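Local coordinates for class I phosphodiesterase PDEB1 (Leishmania major, PDB 2R8Q), which belongs to the class I phosphodiesterases, with an all-helical catalytic domain of the HD superfamily that holds zinc and magnesium ions, at residues Y131-V135 with D190-G194; F276-D281 with M293-S297. The contacts are given in a common frame with arbitrary orientation. Numbering follows the deposited sequence.

Overall arrangement
Both contacts lie in the helical catalytic domain, on opposite sides of its centre. Their centres are 37 Å apart and their nearest atoms about 22 Å, so they do not touch. Along the chain they follow in series: contact 1 closes before contact 2 opens. Contact 1 is buried and packs the loop between helices 171-184 and 197-212 against helix 127-139. Contact 2 folds the chain after helix 262-285 back onto that helix. It supplies Phe276 and Met293 to the pocket of 3-isobutyl-1-methylxanthine. The side chain of Phe276 is about 10 Å from the magnesium ion and about 11 Å from the zinc ion.

Contact 1: residues Y131-V135 with D190-G194; sequences YVLLV and DVFEG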
loop_
_atom_site.group_PDB
_atom_site.type_symbol
_atom_site.label_atom_id
_atom_site.label_comp_id
_atom_site.label_asym_id
_atom_site.label_seq_id
_atom_site.Cartn_x
_atom_site.Cartn_y
_atom_site.Cartn_z
ATOM N N TYR A 131 -8.732 -5.510 23.230
ATOM C CA TYR A 131 -9.686 -5.491 22.126
ATOM C C TYR A 131 -8.959 -5.305 20.799
ATOM O O TYR A 131 -9.160 -6.070 19.856
ATOM C CB TYR A 131 -10.698 -4.358 22.344
ATOM C CG TYR A 131 -11.710 -4.180 21.236
ATOM C CD1 TYR A 131 -12.475 -5.256 20.779
ATOM C CD2 TYR A 131 -11.915 -2.933 20.650
ATOM C CE1 TYR A 131 -13.415 -5.092 19.766
ATOM C CE2 TYR A 131 -12.854 -2.759 19.635
ATOM C CZ TYR A 131 -13.598 -3.844 19.199
ATOM O OH TYR A 131 -14.509 -3.682 18.183
ATOM N N VAL A 132 -8.103 -4.290 20.732
ATOM C CA VAL A 132 -7.351 -4.027 19.514
ATOM C C VAL A 132 -6.460 -5.209 19.132
ATOM O O VAL A 132 -6.342 -5.549 17.958
ATOM C CB VAL A 132 -6.494 -2.751 19.666
ATOM C CG1 VAL A 132 -5.611 -2.559 18.435
ATOM C CG2 VAL A 132 -7.410 -1.543 19.862
ATOM N N LEU A 133 -5.844 -5.852 20.120
ATOM C CA LEU A 133 -4.983 -6.993 19.833
ATOM C C LEU A 133 -5.767 -8.126 19.167
ATOM O O LEU A 133 -5.315 -8.718 18.181
ATOM C CB LEU A 133 -4.332 -7.496 21.124
ATOM C CG LEU A 133 -3.391 -8.698 21.004
ATOM C CD1 LEU A 133 -2.247 -8.377 20.040
ATOM C CD2 LEU A 133 -2.838 -9.042 22.381
ATOM N N LEU A 134 -6.957 -8.414 19.689
ATOM C CA LEU A 134 -7.783 -9.481 19.137
ATOM C C LEU A 134 -8.269 -9.158 17.726
ATOM O O LEU A 134 -8.303 -10.038 16.861
ATOM C CB LEU A 134 -8.966 -9.764 20.070
ATOM C CG LEU A 134 -8.528 -10.360 21.413
ATOM C CD1 LEU A 134 -9.704 -10.389 22.381
ATOM C CD2 LEU A 134 -7.983 -11.767 21.197
ATOM N N VAL A 135 -8.638 -7.901 17.495
ATOM C CA VAL A 135 -9.095 -7.463 16.185
ATOM C C VAL A 135 -7.931 -7.550 15.199
ATOM O O VAL A 135 -8.092 -8.007 14.068
ATOM C CB VAL A 135 -9.608 -6.003 16.242
ATOM C CG1 VAL A 135 -9.764 -5.435 14.834
ATOM C CG2 VAL A 135 -10.934 -5.958 16.987
ATOM N N ASP A 190 -16.525 -0.985 10.402
ATOM C CA ASP A 190 -15.590 -0.273 11.264
ATOM C C ASP A 190 -15.755 -0.633 12.740
ATOM O O ASP A 190 -16.570 -0.039 13.449
ATOM C CB ASP A 190 -15.747 1.237 11.045
ATOM C CG ASP A 190 -14.838 2.057 11.936
ATOM O OD1 ASP A 190 -13.841 1.508 12.450
ATOM O OD2 ASP A 190 -15.116 3.263 12.115
ATOM N N VAL A 191 -14.971 -1.606 13.203
ATOM C CA VAL A 191 -15.049 -2.050 14.589
ATOM C C VAL A 191 -14.472 -1.052 15.594
ATOM O O VAL A 191 -14.443 -1.321 16.794
ATOM C CB VAL A 191 -14.377 -3.433 14.780
ATOM C CG1 VAL A 191 -15.134 -4.483 13.973
ATOM C CG2 VAL A 191 -12.919 -3.382 14.351
ATOM N N PHE A 192 -14.017 0.093 15.094
ATOM C CA PHE A 192 -13.489 1.158 15.947
ATOM C C PHE A 192 -14.514 2.299 15.942
ATOM O O PHE A 192 -14.242 3.401 16.427
ATOM C CB PHE A 192 -12.156 1.685 15.397
ATOM C CG PHE A 192 -11.015 0.702 15.482
ATOM C CD1 PHE A 192 -9.886 0.872 14.683
ATOM C CD2 PHE A 192 -11.053 -0.372 16.364
ATOM C CE1 PHE A 192 -8.811 -0.017 14.761
ATOM C CE2 PHE A 192 -9.980 -1.268 16.450
ATOM C CZ PHE A 192 -8.860 -1.085 15.644
ATOM N N GLU A 193 -15.696 2.015 15.399
ATOM C CA GLU A 193 -16.766 3.009 15.282
ATOM C C GLU A 193 -17.192 3.671 16.590
ATOM O O GLU A 193 -17.653 4.812 16.583
ATOM C CB GLU A 193 -17.997 2.378 14.610
ATOM C CG GLU A 193 -18.783 1.415 15.500
ATOM C CD GLU A 193 -19.959 0.774 14.781
ATOM O OE1 GLU A 193 -20.461 1.381 13.811
ATOM O OE2 GLU A 193 -20.384 -0.328 15.193
ATOM N N GLY A 194 -17.042 2.963 17.705
ATOM C CA GLY A 194 -17.449 3.517 18.986
ATOM C C GLY A 194 -16.364 4.248 19.751
ATOM O O GLY A 194 -16.607 4.766 20.840
#
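The Phe192 ring touches Val132 and Val135 on helix 127-139. Phe192 CE2 is 4.3 Å from Val132 CG2 and 4.5 Å from Val135 CG1. Phe192 CD2 is 4.4 Å from Tyr131 CE2. Val191 adds a second apolar touch, with its CG2 3.8 Å from Val135 CG1. One polar bond crosses the contact: Tyr131 OH donates to Val191 O at 2.7 Å. The tyrosine thus ties a loop carbonyl to the helix. The loop has its own local order. Asp190 to Glu193 form a type I beta turn, closed by a hydrogen bond from Glu193 N to Asp190 O, 3.0 Å. Asp190 OD1 accepts from Phe192 N at 3.0 Å, an Asx turn. This turn presents Val191 and Phe192 to the helix. Beyond the segments, Phe192 also packs on Ala203 and Leu207 of helix 197-212 and meets Tyr204 edge-to-face. The arrangement is a type I beta turn with an Asx turn, whose two central side chains, Val191 and Phe192, pack between helices of the all-helical phosphodiesterase domain.

Contact 2: residues F276-D281 with M293-S297; sequences FYRQGD and MFDRS. With IBM (3-isobutyl-1-methylxanthine), chain E.
Gly280 brings two backbones unusually close: its CA lies 3.3 Å from Phe294 O in a CA-H...O contact. A CB here would clash with that oxygen. Phe294 O also faces Tyr277 CA at 3.6 Å. The nearest CA pair is Tyr277 and Phe294, 4.6 Å apart. Segment 276-281 is alpha-helical. In 293-297, 3-10 turns flank Asp295, whose OD1 accepts from Ser297 N at 3.0 Å in an Asx turn and also pairs with Lys284 of helix 262-285. The Phe276 and Phe294 rings meet obliquely, centroids 4.6 Å apart, planes at 31°. Met293 SD is 3.6 Å from Phe276 CE2, a Met-aromatic contact. Phe276 CE2 and Met293 SD approach C8 of 3-isobutyl-1-methylxanthine at 3.7 and 3.9 Å, forming part of its pocket. Arg296 CA sits over the Tyr277 ring, 3.7 Å from its centroid, a CH-pi contact. Arg296 (chi1 t, chi2 t, chi3 m) turns its guanidinium to Asp281 (chi1 m): NH2 and NE bind Asp281 OD2 at 2.9 and 3.0 Å in a salt bridge. Glu274, about two turns before Asp281, also pairs with Arg296 NH2. One water bridges Asp281 OD1, Phe294 O and Arg296 N, each at 2.9 Å. The chain after helix 262-285 folds back onto it before helix 302-324 begins.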
loop_
_atom_site.group_PDB
_atom_site.type_symbol
_atom_site.label_atom_id
_atom_site.label_comp_id
_atom_site.label_asym_id
_atom_site.label_seq_id
_atom_site.Cartn_x
_atom_site.Cartn_y
_atom_site.Cartn_z
ATOM N N PHE A 276 5.178 -23.991 1.986
ATOM C CA PHE A 276 6.588 -23.766 1.690
ATOM C C PHE A 276 6.974 -24.495 0.399
ATOM O O PHE A 276 7.646 -23.928 -0.466
ATOM C CB PHE A 276 7.472 -24.270 2.840
ATOM C CG PHE A 276 7.529 -23.348 4.033
ATOM C CD1 PHE A 276 6.844 -22.135 4.048
ATOM C CD2 PHE A 276 8.289 -23.697 5.144
ATOM C CE1 PHE A 276 6.916 -21.286 5.154
ATOM C CE2 PHE A 276 8.366 -22.856 6.252
ATOM C CZ PHE A 276 7.679 -21.647 6.256
ATOM N N TYR A 277 6.553 -25.750 0.272
ATOM C CA TYR A 277 6.866 -26.526 -0.925
ATOM C C TYR A 277 6.308 -25.859 -2.177
ATOM O O TYR A 277 6.928 -25.896 -3.239
ATOM C CB TYR A 277 6.306 -27.948 -0.813
ATOM C CG TYR A 277 7.080 -28.868 0.106
ATOM C CD1 TYR A 277 6.595 -30.138 0.409
ATOM C CD2 TYR A 277 8.298 -28.479 0.661
ATOM C CE1 TYR A 277 7.301 -30.999 1.241
ATOM C CE2 TYR A 277 9.014 -29.335 1.496
ATOM C CZ TYR A 277 8.508 -30.592 1.780
ATOM O OH TYR A 277 9.212 -31.441 2.605
ATOM N N ARG A 278 5.135 -25.246 -2.063
ATOM C CA ARG A 278 4.559 -24.588 -3.225
ATOM C C ARG A 278 5.364 -23.344 -3.582
ATOM O O ARG A 278 5.464 -22.988 -4.757
ATOM C CB ARG A 278 3.085 -24.251 -2.984
ATOM C CG ARG A 278 2.221 -25.497 -2.873
ATOM C CD ARG A 278 0.737 -25.188 -2.825
ATOM N NE ARG A 278 -0.030 -26.400 -2.558
ATOM C CZ ARG A 278 -1.356 -26.458 -2.512
ATOM N NH1 ARG A 278 -2.079 -25.367 -2.717
ATOM N NH2 ARG A 278 -1.957 -27.612 -2.257
ATOM N N GLN A 279 5.937 -22.677 -2.582
ATOM C CA GLN A 279 6.760 -21.509 -2.881
ATOM C C GLN A 279 7.996 -22.020 -3.608
ATOM O O GLN A 279 8.464 -21.407 -4.564
ATOM C CB GLN A 279 7.203 -20.771 -1.613
ATOM C CG GLN A 279 8.177 -19.633 -1.931
ATOM C CD GLN A 279 8.577 -18.808 -0.724
ATOM O OE1 GLN A 279 7.778 -18.586 0.183
ATOM N NE2 GLN A 279 9.817 -18.328 -0.722
ATOM N N GLY A 280 8.522 -23.144 -3.134
ATOM C CA GLY A 280 9.695 -23.731 -3.753
ATOM C C GLY A 280 9.432 -24.091 -5.203
ATOM O O GLY A 280 10.280 -23.857 -6.067
ATOM N N ASP A 281 8.262 -24.666 -5.473
ATOM C CA ASP A 281 7.908 -25.040 -6.837
ATOM C C ASP A 281 7.877 -23.797 -7.720
ATOM O O ASP A 281 8.331 -23.829 -8.864
ATOM C CB ASP A 281 6.542 -25.733 -6.885
ATOM C CG ASP A 281 6.542 -27.085 -6.196
ATOM O OD1 ASP A 281 7.626 -27.694 -6.066
ATOM O OD2 ASP A 281 5.452 -27.547 -5.797
ATOM N N MET A 293 14.272 -26.125 3.060
ATOM C CA MET A 293 12.975 -26.085 3.725
ATOM C C MET A 293 11.795 -25.926 2.765
ATOM O O MET A 293 10.657 -26.263 3.104
ATOM C CB MET A 293 12.978 -24.938 4.739
ATOM C CG MET A 293 11.737 -24.830 5.597
ATOM S SD MET A 293 11.856 -23.413 6.701
ATOM C CE MET A 293 12.713 -24.143 8.099
ATOM N N PHE A 294 12.070 -25.424 1.565
ATOM C CA PHE A 294 11.019 -25.208 0.575
ATOM C C PHE A 294 11.105 -26.184 -0.593
ATOM O O PHE A 294 10.338 -26.079 -1.551
ATOM C CB PHE A 294 11.097 -23.778 0.029
ATOM C CG PHE A 294 10.998 -22.714 1.084
ATOM C CD1 PHE A 294 12.059 -22.471 1.952
ATOM C CD2 PHE A 294 9.838 -21.959 1.219
ATOM C CE1 PHE A 294 11.965 -21.491 2.939
ATOM C CE2 PHE A 294 9.735 -20.976 2.204
ATOM C CZ PHE A 294 10.800 -20.744 3.064
ATOM N N ASP A 295 12.029 -27.138 -0.505
ATOM C CA ASP A 295 12.231 -28.102 -1.579
ATOM C C ASP A 295 11.471 -29.410 -1.392
ATOM O O ASP A 295 11.847 -30.259 -0.583
ATOM C CB ASP A 295 13.721 -28.399 -1.735
ATOM C CG ASP A 295 14.060 -28.927 -3.110
ATOM O OD1 ASP A 295 13.216 -29.634 -3.696
ATOM O OD2 ASP A 295 15.173 -28.640 -3.601
ATOM N N ARG A 296 10.406 -29.560 -2.170
ATOM C CA ARG A 296 9.551 -30.737 -2.136
ATOM C C ARG A 296 10.314 -32.002 -2.529
ATOM O O ARG A 296 10.069 -33.083 -1.990
ATOM C CB ARG A 296 8.382 -30.519 -3.101
ATOM C CG ARG A 296 7.338 -31.612 -3.130
ATOM C CD ARG A 296 6.389 -31.399 -4.303
ATOM N NE ARG A 296 5.697 -30.112 -4.250
ATOM C CZ ARG A 296 4.739 -29.811 -3.380
ATOM N NH1 ARG A 296 4.354 -30.706 -2.479
ATOM N NH2 ARG A 296 4.158 -28.618 -3.414
ATOM N N SER A 297 11.248 -31.848 -3.464
ATOM C CA SER A 297 12.038 -32.964 -3.978
ATOM C C SER A 297 13.001 -33.633 -3.003
ATOM O O SER A 297 13.450 -34.753 -3.249
ATOM C CB SER A 297 12.811 -32.512 -5.220
ATOM O OG SER A 297 11.922 -32.045 -6.220
HETATM N N9 IBM E . 8.772 -21.203 9.884
HETATM C C8 IBM E . 9.633 -22.245 9.637
HETATM N N7 IBM E . 9.196 -23.403 10.065
HETATM C C5 IBM E . 7.965 -23.103 10.631
HETATM C C4 IBM E . 7.691 -21.757 10.528
HETATM N N3 IBM E . 6.589 -21.108 10.965
HETATM C C2 IBM E . 5.664 -21.905 11.577
HETATM N N1 IBM E . 5.858 -23.283 11.726
HETATM C C6 IBM E . 7.002 -23.880 11.254
HETATM O O6 IBM E . 7.172 -25.083 11.380
HETATM O O2 IBM E . 4.635 -21.399 12.010
HETATM C C10 IBM E . 4.841 -24.089 12.385
HETATM C C11 IBM E . 6.405 -19.677 10.791
HETATM C C12 IBM E . 6.284 -19.362 9.297
HETATM C C13 IBM E . 4.830 -19.417 8.847
HETATM C C14 IBM E . 6.900 -18.008 8.979
HETATM O O HOH W 1 9.610 -27.430 -4.021
#